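Local coordinates for uncharacterized protein (Bacillus subtilis, PDB 5DQV) that acts as a metal-dependent nucleotide pyrophosphohydrolase of the HD-domain family, with a nickel ion bound in this crystal form, at residues 34-39 against 60-65; 42-47 against 56-61; 126-131 against 176-181; 132-137 against 167-172. All coordinates share one frame; numbering follows the deposited sequence.

Contacts 1 and 2 share helices 33-50 and 54-63, with centres about 9 Å apart, and come first along the chain. Contact 3 follows, joining helix 121-132 to the start of helix 179-202, and contact 4 is nested inside the loop that it closes, their centres about 12 Å apart. Contacts 1 and 3 meet at the nickel ion: His35 and His64 come from one, Asp130 from the other. Asp133 of 132-137 bonds to His35 and Arg38 in contact 1, although the centres lie about 17 Å apart. Helix 121-132 and the turn after it thus tie the metal centre to the later helices of this all-helical HD-domain protein.

Contact 1 of 4, residues 34-39 against 60-65; sequences LHISRV and AALVHD. With NI (nickel (II) ion), chain C.
His35 and His64 swing their rings in from different first torsions: His35 has CG anti to its backbone N (chi1 166°), whereas His64 holds CG between the backbone N and the carbonyl carbon (chi1 90°). His35 NE2 lies 2.2 Å from the nickel, and His64 NE2 lies 2.0 Å from it. The two rings meet rim to rim with planes 62° apart, neither covering the other. The rotation of the His64 ring is fixed from behind by its ND1, which donates to Ala61 O at 2.8 Å almost within the ring plane. His35 ND1 is in turn held by Asp133. Asp65 belongs to the same site, with OD1 at a longer 2.8 Å from the nickel; its OD2 approaches the edge of the His35 ring, 3.5 Å from His35 CD2. Beside the metal, Ile36 packs on the other segment: its CG2 rests 3.5 Å from Leu62 O and 4.0 Å from Leu62 CD2. Val39 CG1 packs near Ala61 CB and His64 CE1. With Asp130 as the further metal ligand, His35, the adjacent pair His64-Asp65 and Asp130 form the H...HD...D metal site that defines the HD superfamily.

Contact 2 of 4, residues 42-47 against 56-61; sequences LAVYIG and IVETAA
Ala43 and Val57 face each other between two consecutive, nearly antiparallel helices of the HD domain, 33-50 and 54-63, which form a helical hairpin. The short segments run at 157° to one another, and their axes approach to 8.8 Å. Both residues direct their CB toward the opposite helix. Val57 turns CG1 anti to its backbone N (chi1 162°), placing this methyl 3.5 Å from Ala43 CB and 3.4 Å from Ala43 O. One turn farther along the same helix, Ala61 brings its CB to 4.0 Å from Ala43 CB. Ala43 also touches Ala129 of helix 121-132, which packs against the pair. Beside these residues, Val44 and Glu58 cross at a slant. Glu58 is extended beyond CG, and its aliphatic part provides the packing surface, while its carboxylate forms a salt bridge with Arg17 through OE2. No polar bond links the two segments; they meet mainly through methyl and methylene groups. Val44 CG2 lies 3.7 Å from Glu58 CB and 3.8 Å from Glu58 CG.

Contact 3 of 4, residues 126-131 against 176-181; sequences VQDADR and MNTDTA. With NI (nickel (II) ion), chain C.
Asp128 grips the backbone of Asn177 and Thr178 with both carboxylate oxygens. Its OD1 accepts from Asn177 N at 2.7 Å in a nearly straight bond, met on the syn side and 16° out of the carboxylate plane. OD2 takes two donors: Thr178 N, on the syn lone pair at 2.7 Å, and Thr178 OG1, which comes in nearly along the C-O axis at 2.8 Å. That same hydroxyl oxygen accepts from Ala181 N at 3.1 Å, making Thr178 the N-cap of helix 179-202. The buried carboxylate therefore sits by a helix N-terminus, which would be expected to favour its charged form. Farther out, Asn177 ND2 donates to Gln127 OE1 at 2.7 Å, in the plane of both amides, which are nearly coplanar; a second, weak bond leads from Asn177 ND2 to Asp128 OD1. Around this polar core, Ala181 CB presses closely on the Asp128 side chain. Met176, bent at chi2 (-70°) so that SD lies near Asp128, sets its CE 3.8 Å from Arg131 CB. Two residues beyond Asp128, Asp130 takes no part in this grip; its OD1 binds the nickel at 2.2 Å alongside His35 and His64. Helix 121-132, carrying both aspartates, thus anchors the start of helix 179-202, while helix 33-50 flanks the junction through Ile46 and Glu50, both touching Thr178.

Contact 4 of 4, residues 132-137 against 167-172; sequences LDAIGA and HKLLRL
Leu172 pushes its CD1 methyl into a shallow notch between Ala134 and Ile135, 3.8 Å from Ala134 CB and 3.9 Å from Ile135 CG2. The leucine side chain crosses that of Ile135 at a slant, and its CB also nears the Ile135 CG2 methyl. That methyl is itself a bump against the backbone of the other segment, 3.4 Å from Leu169 O. Ile135 holds CG1 between the backbone N and the carbonyl carbon (chi1 61°), leaving CG2 anti to the carbonyl carbon and turned to Leu169. In the reverse sense Leu169 straddles a backbone bump, with CD2 at 3.5 Å and CD1 at 3.8 Å from Ala134 O, while CD2 also lies 4.2 Å from Ala134 CB. Two type I beta turns meet here, Leu132 to Ile135 and Leu169 to Leu172; the first joins helix 121-132 of the HD domain to helix 136-150, and the second lies at the end region of helix 161-169. Asp133, in the first of these turns, lies in the second shell of the nickel site and forms salt bridges with Arg38 and Arg142. Met192 of helix 179-202 touches Ile135, and Ala143 of helix 136-150 touches Leu169.

Contact 1 of 4, residues 34-39 against 60-65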
# COMPACT_ATOMS: atom_id res chain seq x y z
N LEU A 34 7.15 5.16 13.68
CA LEU A 34 7.96 4.31 12.81
C LEU A 34 8.67 5.13 11.72
O LEU A 34 9.85 4.95 11.48
CB LEU A 34 7.12 3.18 12.23
CG LEU A 34 6.56 2.23 13.32
CD1 LEU A 34 5.80 1.04 12.72
CD2 LEU A 34 7.71 1.76 14.20
N HIS A 35 7.93 6.06 11.11
CA HIS A 35 8.46 6.97 10.10
C HIS A 35 9.59 7.78 10.72
O HIS A 35 10.69 7.85 10.17
CB HIS A 35 7.33 7.90 9.56
CG HIS A 35 7.86 9.07 8.79
ND1 HIS A 35 8.49 8.92 7.58
CD2 HIS A 35 7.91 10.38 9.08
CE1 HIS A 35 8.86 10.11 7.14
NE2 HIS A 35 8.53 11.01 8.04
N ILE A 36 9.33 8.39 11.88
CA ILE A 36 10.34 9.22 12.52
C ILE A 36 11.60 8.42 12.84
O ILE A 36 12.68 8.85 12.54
CB ILE A 36 9.75 9.90 13.77
CG1 ILE A 36 8.80 11.02 13.31
CG2 ILE A 36 10.90 10.41 14.64
CD1 ILE A 36 7.90 11.47 14.44
N SER A 37 11.45 7.20 13.35
CA SER A 37 12.63 6.38 13.68
C SER A 37 13.46 6.08 12.44
O SER A 37 14.72 6.16 12.46
CB SER A 37 12.20 5.09 14.40
OG SER A 37 13.29 4.16 14.48
N ARG A 38 12.79 5.76 11.33
CA ARG A 38 13.50 5.47 10.09
C ARG A 38 14.22 6.72 9.59
O ARG A 38 15.37 6.66 9.12
CB ARG A 38 12.54 4.93 8.99
CG ARG A 38 11.93 3.57 9.26
CD ARG A 38 11.17 3.01 8.06
NE ARG A 38 10.13 3.92 7.59
CZ ARG A 38 8.87 3.94 7.94
NH1 ARG A 38 8.40 3.14 8.87
NH2 ARG A 38 8.07 4.84 7.42
N VAL A 39 13.53 7.85 9.63
CA VAL A 39 14.12 9.10 9.17
C VAL A 39 15.32 9.51 10.00
O VAL A 39 16.33 9.90 9.43
CB VAL A 39 13.10 10.21 9.04
CG1 VAL A 39 13.80 11.56 8.78
CG2 VAL A 39 12.10 9.84 8.02
N ALA A 60 16.74 17.30 15.01
CA ALA A 60 15.81 17.77 14.00
C ALA A 60 15.01 16.68 13.35
O ALA A 60 13.78 16.79 13.16
CB ALA A 60 16.55 18.64 12.93
N ALA A 61 15.67 15.57 13.06
CA ALA A 61 14.96 14.43 12.46
C ALA A 61 13.90 13.96 13.41
O ALA A 61 12.77 13.69 13.02
CB ALA A 61 15.94 13.30 12.12
N LEU A 62 14.26 13.85 14.69
CA LEU A 62 13.31 13.31 15.68
C LEU A 62 12.09 14.20 15.82
O LEU A 62 10.98 13.70 15.95
CB LEU A 62 13.99 13.09 17.00
CG LEU A 62 14.96 11.91 17.05
CD1 LEU A 62 15.80 11.98 18.34
CD2 LEU A 62 14.17 10.54 16.92
N VAL A 63 12.26 15.53 15.78
CA VAL A 63 11.11 16.44 16.01
C VAL A 63 10.51 17.02 14.75
O VAL A 63 9.55 17.79 14.84
CB VAL A 63 11.45 17.57 17.02
CG1 VAL A 63 11.98 16.94 18.37
CG2 VAL A 63 12.52 18.57 16.40
N HIS A 64 10.99 16.57 13.58
CA HIS A 64 10.68 17.23 12.30
C HIS A 64 9.17 17.24 12.01
O HIS A 64 8.69 18.18 11.37
CB HIS A 64 11.51 16.61 11.12
CG HIS A 64 10.88 15.45 10.41
ND1 HIS A 64 11.06 14.14 10.81
CD2 HIS A 64 10.11 15.39 9.28
CE1 HIS A 64 10.37 13.33 10.02
NE2 HIS A 64 9.79 14.06 9.08
N ASP A 65 8.43 16.27 12.53
CA ASP A 65 7.00 16.11 12.23
C ASP A 65 6.06 16.70 13.28
O ASP A 65 4.82 16.68 13.06
CB ASP A 65 6.61 14.61 12.27
CG ASP A 65 6.60 13.94 10.93
OD1 ASP A 65 7.10 14.49 9.89
OD2 ASP A 65 6.09 12.78 10.95
NI NI C . 8.51 13.17 7.83

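Contact 2 of 4, residues 42-47 against 56-61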
# COMPACT_ATOMS: atom_id res chain seq x y z
N LEU A 42 18.28 7.21 8.99
CA LEU A 42 18.75 7.61 7.65
C LEU A 42 19.49 8.94 7.72
O LEU A 42 20.54 9.12 7.13
CB LEU A 42 17.53 7.73 6.72
CG LEU A 42 17.38 7.10 5.34
CD1 LEU A 42 18.34 5.91 5.02
CD2 LEU A 42 15.87 6.71 5.23
N ALA A 43 18.92 9.90 8.45
CA ALA A 43 19.54 11.19 8.58
C ALA A 43 20.93 11.13 9.24
O ALA A 43 21.87 11.83 8.81
CB ALA A 43 18.59 12.17 9.30
N VAL A 44 21.10 10.31 10.27
CA VAL A 44 22.38 10.21 10.97
C VAL A 44 23.40 9.58 10.04
O VAL A 44 24.58 10.03 9.97
CB VAL A 44 22.23 9.45 12.37
CG1 VAL A 44 23.60 8.97 12.90
CG2 VAL A 44 21.47 10.38 13.40
N TYR A 45 22.96 8.58 9.27
CA TYR A 45 23.85 7.93 8.30
C TYR A 45 24.39 8.92 7.23
O TYR A 45 25.60 9.07 7.01
CB TYR A 45 23.15 6.73 7.63
CG TYR A 45 23.97 6.20 6.48
CD1 TYR A 45 24.99 5.27 6.72
CD2 TYR A 45 23.76 6.61 5.18
CE1 TYR A 45 25.77 4.77 5.70
CE2 TYR A 45 24.54 6.10 4.13
CZ TYR A 45 25.55 5.19 4.42
OH TYR A 45 26.34 4.66 3.43
N ILE A 46 23.48 9.65 6.62
CA ILE A 46 23.82 10.70 5.63
C ILE A 46 24.69 11.83 6.24
O ILE A 46 25.68 12.25 5.67
CB ILE A 46 22.56 11.29 5.07
CG1 ILE A 46 21.83 10.24 4.22
CG2 ILE A 46 22.85 12.53 4.19
CD1 ILE A 46 20.40 10.62 3.90
N GLY A 47 24.29 12.28 7.42
CA GLY A 47 24.97 13.28 8.18
C GLY A 47 26.41 12.95 8.46
O GLY A 47 27.31 13.80 8.31
N ILE A 56 22.57 17.81 15.82
CA ILE A 56 21.51 18.66 15.31
C ILE A 56 20.69 17.85 14.32
O ILE A 56 19.46 17.93 14.29
CB ILE A 56 22.05 19.98 14.66
CG1 ILE A 56 22.75 20.89 15.68
CG2 ILE A 56 20.94 20.71 13.96
CD1 ILE A 56 21.86 21.26 16.93
N VAL A 57 21.36 17.06 13.49
CA VAL A 57 20.65 16.26 12.50
C VAL A 57 19.68 15.30 13.17
O VAL A 57 18.49 15.21 12.80
CB VAL A 57 21.61 15.48 11.62
CG1 VAL A 57 20.85 14.34 10.90
CG2 VAL A 57 22.32 16.41 10.61
N GLU A 58 20.17 14.60 14.21
CA GLU A 58 19.31 13.61 14.87
C GLU A 58 18.13 14.26 15.59
O GLU A 58 17.01 13.74 15.51
CB GLU A 58 20.10 12.76 15.82
CG GLU A 58 19.35 11.59 16.33
CD GLU A 58 20.16 10.73 17.23
OE1 GLU A 58 21.36 11.05 17.52
OE2 GLU A 58 19.57 9.77 17.72
N THR A 59 18.38 15.32 16.32
CA THR A 59 17.36 16.07 17.01
C THR A 59 16.31 16.64 16.09
O THR A 59 15.11 16.41 16.31
CB THR A 59 17.94 17.17 17.91
OG1 THR A 59 18.85 16.57 18.84
CG2 THR A 59 16.82 17.87 18.67
N ALA A 60 16.74 17.30 15.01
CA ALA A 60 15.81 17.77 14.00
C ALA A 60 15.01 16.68 13.35
O ALA A 60 13.78 16.79 13.16
CB ALA A 60 16.55 18.64 12.93
N ALA A 61 15.67 15.57 13.06
CA ALA A 61 14.96 14.43 12.46
C ALA A 61 13.90 13.96 13.41
O ALA A 61 12.77 13.69 13.02
CB ALA A 61 15.94 13.30 12.12

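Contact 3 of 4, residues 126-131 against 176-181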
# COMPACT_ATOMS: atom_id res chain seq x y z
N VAL A 126 18.27 16.28 6.83
CA VAL A 126 16.96 15.82 7.33
C VAL A 126 15.93 15.73 6.22
O VAL A 126 15.15 14.75 6.14
CB VAL A 126 16.47 16.71 8.48
CG1 VAL A 126 15.07 16.29 8.94
CG2 VAL A 126 17.50 16.68 9.70
N GLN A 127 15.92 16.75 5.36
CA GLN A 127 14.97 16.81 4.26
C GLN A 127 15.16 15.61 3.36
O GLN A 127 14.21 14.93 2.99
CB GLN A 127 15.11 18.15 3.51
CG GLN A 127 14.17 18.30 2.33
CD GLN A 127 14.25 19.66 1.68
OE1 GLN A 127 15.27 20.03 1.08
NE2 GLN A 127 13.19 20.43 1.82
N ASP A 128 16.42 15.33 3.02
CA ASP A 128 16.79 14.20 2.18
C ASP A 128 16.33 12.86 2.77
O ASP A 128 15.78 12.02 2.08
CB ASP A 128 18.32 14.17 1.98
CG ASP A 128 18.83 15.21 0.95
OD1 ASP A 128 18.03 15.95 0.33
OD2 ASP A 128 20.08 15.24 0.75
N ALA A 129 16.55 12.68 4.07
CA ALA A 129 16.16 11.46 4.77
C ALA A 129 14.62 11.29 4.73
O ALA A 129 14.09 10.21 4.51
CB ALA A 129 16.70 11.51 6.23
N ASP A 130 13.92 12.40 4.90
CA ASP A 130 12.48 12.40 4.94
C ASP A 130 11.96 11.99 3.56
O ASP A 130 10.98 11.19 3.43
CB ASP A 130 12.01 13.81 5.35
CG ASP A 130 10.60 13.87 5.78
OD1 ASP A 130 10.09 12.92 6.32
OD2 ASP A 130 9.97 14.91 5.59
N ARG A 131 12.59 12.54 2.52
CA ARG A 131 12.19 12.18 1.15
C ARG A 131 12.59 10.77 0.73
O ARG A 131 11.84 10.09 0.04
CB ARG A 131 12.67 13.26 0.13
CG ARG A 131 11.94 14.53 0.37
CD ARG A 131 12.30 15.56 -0.61
NE ARG A 131 11.66 16.81 -0.26
CZ ARG A 131 11.45 17.81 -1.10
NH1 ARG A 131 11.78 17.70 -2.37
NH2 ARG A 131 10.87 18.92 -0.65
N MET A 176 16.91 15.90 -4.30
CA MET A 176 17.82 15.52 -3.22
C MET A 176 18.93 16.57 -3.16
O MET A 176 19.47 17.02 -4.21
CB MET A 176 18.38 14.11 -3.49
CG MET A 176 17.32 13.01 -3.40
SD MET A 176 16.72 12.72 -1.69
CE MET A 176 15.29 11.80 -2.23
N ASN A 177 19.23 16.97 -1.91
CA ASN A 177 20.24 17.93 -1.62
C ASN A 177 21.70 17.38 -1.63
O ASN A 177 22.60 18.00 -2.19
CB ASN A 177 19.95 18.58 -0.26
CG ASN A 177 18.63 19.33 -0.25
OD1 ASN A 177 18.47 20.37 -0.93
ND2 ASN A 177 17.69 18.85 0.61
N THR A 178 21.94 16.24 -0.98
CA THR A 178 23.31 15.79 -0.72
C THR A 178 23.71 14.72 -1.72
O THR A 178 22.85 14.00 -2.24
CB THR A 178 23.48 15.27 0.73
OG1 THR A 178 22.63 14.12 0.94
CG2 THR A 178 23.09 16.35 1.76
N ASP A 179 25.02 14.63 -1.96
CA ASP A 179 25.59 13.56 -2.75
C ASP A 179 25.24 12.19 -2.16
O ASP A 179 24.85 11.29 -2.92
CB ASP A 179 27.12 13.72 -2.84
CG ASP A 179 27.53 14.92 -3.72
OD1 ASP A 179 26.66 15.42 -4.48
OD2 ASP A 179 28.71 15.34 -3.64
N THR A 180 25.33 12.05 -0.83
CA THR A 180 25.05 10.78 -0.19
C THR A 180 23.60 10.36 -0.43
O THR A 180 23.31 9.22 -0.83
CB THR A 180 25.34 10.82 1.32
OG1 THR A 180 26.72 11.16 1.52
CG2 THR A 180 25.07 9.42 1.96
N ALA A 181 22.68 11.29 -0.20
CA ALA A 181 21.26 11.03 -0.44
C ALA A 181 20.96 10.73 -1.90
O ALA A 181 20.13 9.87 -2.21
CB ALA A 181 20.38 12.21 0.05
NI NI C . 8.51 13.17 7.83

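Contact 4 of 4, residues 132-137 against 167-172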
# COMPACT_ATOMS: atom_id res chain seq x y z
N LEU A 132 13.73 10.31 1.17
CA LEU A 132 14.13 8.93 0.92
C LEU A 132 13.08 7.95 1.46
O LEU A 132 12.78 6.92 0.83
CB LEU A 132 15.51 8.67 1.52
CG LEU A 132 16.73 9.24 0.80
CD1 LEU A 132 18.02 9.05 1.56
CD2 LEU A 132 16.86 8.60 -0.62
N ASP A 133 12.46 8.29 2.61
CA ASP A 133 11.49 7.39 3.23
C ASP A 133 10.17 7.36 2.42
O ASP A 133 9.33 6.53 2.66
CB ASP A 133 11.22 7.81 4.70
CG ASP A 133 10.48 6.77 5.49
OD1 ASP A 133 11.02 5.68 5.67
OD2 ASP A 133 9.35 7.05 6.00
N ALA A 134 10.02 8.25 1.43
CA ALA A 134 8.81 8.37 0.64
C ALA A 134 8.98 7.65 -0.73
O ALA A 134 8.06 7.67 -1.55
CB ALA A 134 8.44 9.87 0.41
N ILE A 135 10.15 7.07 -0.97
CA ILE A 135 10.43 6.35 -2.21
C ILE A 135 10.97 4.95 -1.89
O ILE A 135 11.16 4.60 -0.72
CB ILE A 135 11.38 7.13 -3.17
CG1 ILE A 135 12.75 7.40 -2.57
CG2 ILE A 135 10.74 8.46 -3.64
CD1 ILE A 135 13.74 8.07 -3.55
N GLY A 136 11.14 4.13 -2.91
CA GLY A 136 11.70 2.79 -2.77
C GLY A 136 10.61 1.89 -2.26
O GLY A 136 9.46 2.25 -2.32
N ALA A 137 10.96 0.70 -1.79
CA ALA A 137 9.97 -0.25 -1.27
C ALA A 137 9.18 0.36 -0.13
O ALA A 137 7.95 0.18 -0.05
CB ALA A 137 10.65 -1.57 -0.81
N HIS A 167 3.00 12.01 -10.27
CA HIS A 167 2.91 13.42 -9.98
C HIS A 167 3.93 13.87 -8.95
O HIS A 167 4.39 15.00 -9.02
CB HIS A 167 1.50 13.77 -9.55
CG HIS A 167 0.50 13.67 -10.65
ND1 HIS A 167 0.65 14.32 -11.86
CD2 HIS A 167 -0.69 13.02 -10.72
CE1 HIS A 167 -0.39 14.05 -12.63
NE2 HIS A 167 -1.22 13.27 -11.96
N LYS A 168 4.28 13.01 -7.99
CA LYS A 168 5.16 13.44 -6.88
C LYS A 168 6.34 12.50 -6.58
O LYS A 168 7.49 12.94 -6.56
CB LYS A 168 4.34 13.65 -5.61
CG LYS A 168 5.10 14.39 -4.51
CD LYS A 168 4.69 14.01 -3.08
CE LYS A 168 5.53 14.76 -2.01
NZ LYS A 168 6.11 13.88 -0.92
N LEU A 169 6.07 11.22 -6.34
CA LEU A 169 7.11 10.37 -5.73
C LEU A 169 8.27 10.13 -6.69
O LEU A 169 9.46 10.19 -6.29
CB LEU A 169 6.50 9.06 -5.27
CG LEU A 169 5.42 9.24 -4.21
CD1 LEU A 169 4.97 7.88 -3.78
CD2 LEU A 169 5.94 10.02 -3.00
N LEU A 170 7.95 9.96 -8.00
CA LEU A 170 8.98 9.76 -9.05
C LEU A 170 9.81 11.00 -9.33
O LEU A 170 10.78 10.93 -10.07
CB LEU A 170 8.36 9.14 -10.35
CG LEU A 170 7.87 7.70 -10.17
CD1 LEU A 170 7.05 7.15 -11.41
CD2 LEU A 170 9.04 6.76 -9.79
N ARG A 171 9.43 12.15 -8.78
CA ARG A 171 10.20 13.36 -8.95
C ARG A 171 11.12 13.68 -7.80
O ARG A 171 12.00 14.56 -7.93
CB ARG A 171 9.28 14.55 -9.13
CG ARG A 171 8.41 14.36 -10.31
CD ARG A 171 7.38 15.45 -10.43
NE ARG A 171 6.38 15.00 -11.37
CZ ARG A 171 5.66 15.80 -12.15
NH1 ARG A 171 5.80 17.11 -12.07
NH2 ARG A 171 4.79 15.26 -12.99
N LEU A 172 10.99 12.96 -6.71
CA LEU A 172 11.75 13.30 -5.51
C LEU A 172 13.25 13.15 -5.72
O LEU A 172 14.04 13.96 -5.18
CB LEU A 172 11.23 12.45 -4.32
CG LEU A 172 9.88 12.89 -3.80
CD1 LEU A 172 9.40 11.93 -2.64
CD2 LEU A 172 9.93 14.36 -3.39